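Local coordinates for putative host cell surface-exposed lipoprotein (PDB 4EQQ), which probably blocks superinfection of its lysogenic streptococcal host as a surface-anchored lipoprotein, apparently by targeting the tape measure protein of incoming phages, at residues V19-A22 with K23-A26. Sequence-based numbering, arbitrary orientation.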
loop_
_atom_site.group_PDB
_atom_site.type_symbol
_atom_site.label_atom_id
_atom_site.label_comp_id
_atom_site.label_asym_id
_atom_site.label_seq_id
_atom_site.Cartn_x
_atom_site.Cartn_y
_atom_site.Cartn_z
ATOM N N VAL A 19 -12.668 10.550 10.010
ATOM C CA VAL A 19 -12.285 9.453 10.915
ATOM C C VAL A 19 -12.685 8.093 10.286
ATOM O O VAL A 19 -11.896 7.145 10.277
ATOM C CB VAL A 19 -12.890 9.647 12.338
ATOM C CG1 VAL A 19 -12.924 8.323 13.119
ATOM C CG2 VAL A 19 -12.116 10.720 13.120
ATOM N N SER A 20 -13.903 8.027 9.747
ATOM C CA SER A 20 -14.428 6.823 9.083
ATOM C C SER A 20 -13.529 6.459 7.876
ATOM O O SER A 20 -13.149 5.295 7.699
ATOM C CB SER A 20 -15.863 7.087 8.616
ATOM O OG SER A 20 -16.345 5.944 7.934
ATOM N N LYS A 21 -13.167 7.469 7.074
ATOM C CA LYS A 21 -12.303 7.296 5.912
ATOM C C LYS A 21 -10.874 6.873 6.344
ATOM O O LYS A 21 -10.310 5.962 5.749
ATOM C CB LYS A 21 -12.288 8.588 5.070
ATOM C CG LYS A 21 -11.545 8.503 3.739
ATOM C CD LYS A 21 -11.988 7.334 2.813
ATOM C CE LYS A 21 -13.351 7.526 2.191
ATOM N NZ LYS A 21 -13.598 6.553 1.094
ATOM N N ALA A 22 -10.326 7.496 7.413
ATOM C CA ALA A 22 -8.996 7.170 7.946
ATOM C C ALA A 22 -8.923 5.684 8.362
ATOM O O ALA A 22 -7.943 5.007 8.045
ATOM C CB ALA A 22 -8.662 8.070 9.130
ATOM N N LYS A 23 -9.982 5.184 9.043
ATOM C CA LYS A 23 -10.102 3.784 9.472
ATOM C C LYS A 23 -10.094 2.834 8.273
ATOM O O LYS A 23 -9.498 1.773 8.341
ATOM C CB LYS A 23 -11.390 3.579 10.267
ATOM C CG LYS A 23 -11.339 4.139 11.664
ATOM C CD LYS A 23 -12.702 4.028 12.359
ATOM C CE LYS A 23 -12.648 4.531 13.785
ATOM N NZ LYS A 23 -11.917 3.584 14.655
ATOM N N GLN A 24 -10.772 3.216 7.189
ATOM C CA GLN A 24 -10.833 2.453 5.933
ATOM C C GLN A 24 -9.425 2.338 5.328
ATOM O O GLN A 24 -8.967 1.238 5.031
ATOM C CB GLN A 24 -11.757 3.195 4.966
ATOM C CG GLN A 24 -12.546 2.344 4.030
ATOM C CD GLN A 24 -13.662 3.186 3.455
ATOM O OE1 GLN A 24 -14.671 3.470 4.114
ATOM N NE2 GLN A 24 -13.464 3.685 2.250
ATOM N N TYR A 25 -8.714 3.467 5.213
ATOM C CA TYR A 25 -7.345 3.482 4.698
ATOM C C TYR A 25 -6.399 2.633 5.528
ATOM O O TYR A 25 -5.645 1.853 4.955
ATOM C CB TYR A 25 -6.796 4.912 4.616
ATOM C CG TYR A 25 -7.337 5.707 3.460
ATOM C CD1 TYR A 25 -7.240 5.232 2.153
ATOM C CD2 TYR A 25 -7.863 6.981 3.655
ATOM C CE1 TYR A 25 -7.720 5.975 1.076
ATOM C CE2 TYR A 25 -8.298 7.753 2.582
ATOM C CZ TYR A 25 -8.235 7.242 1.296
ATOM O OH TYR A 25 -8.667 7.999 0.248
ATOM N N ALA A 26 -6.439 2.771 6.872
ATOM C CA ALA A 26 -5.591 2.025 7.805
ATOM C C ALA A 26 -5.865 0.519 7.816
ATOM O O ALA A 26 -4.986 -0.257 8.173
ATOM C CB ALA A 26 -5.735 2.586 9.206
HETATM O O HOH W 1 -11.623 7.465 -0.574
#
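Lys21 and Tyr25 meet one turn apart on helix 13-28, a local i to i+4 contact within the first of two stretches of this ectodomain that match the host cell surface-exposed lipoprotein family. Four successive backbone bonds set the spacing; the one joining the same pair, Tyr25 N to Lys21 O, measures 3.0 Å and is nearly straight at 167°. On that frame the lysine runs slantwise past the ring: its CG lies 3.5 Å from Tyr25 CE2, and CD follows close by. The lysine leaves the backbone with CG anti to N, then turns about the CB-CG and CG-CD bonds (chi2 53°, chi3 72°), which carries the ammonium group round to the hydroxyl end of the ring. There a water accepts a bond from Lys21 NZ at 2.7 Å and donates one to Tyr25 OH at 3.1 Å. The same hydroxyl is hydrogen-bonded to Asp44 and Gln39, while Leu36 and Leu40 of helix 33-42 touch the tyrosine, tying the two helices together. On another flank Lys23 lies alongside Val19, its CE 3.9 Å from Val19 CG1, and its NZ reaches Ser58 O. Both lysines thus pack their aliphatic carbons against a neighbour and give their charged ends to polar partners. With the Lys21 side chain touching Asp44, its positive charge may partly offset that of the carboxylate.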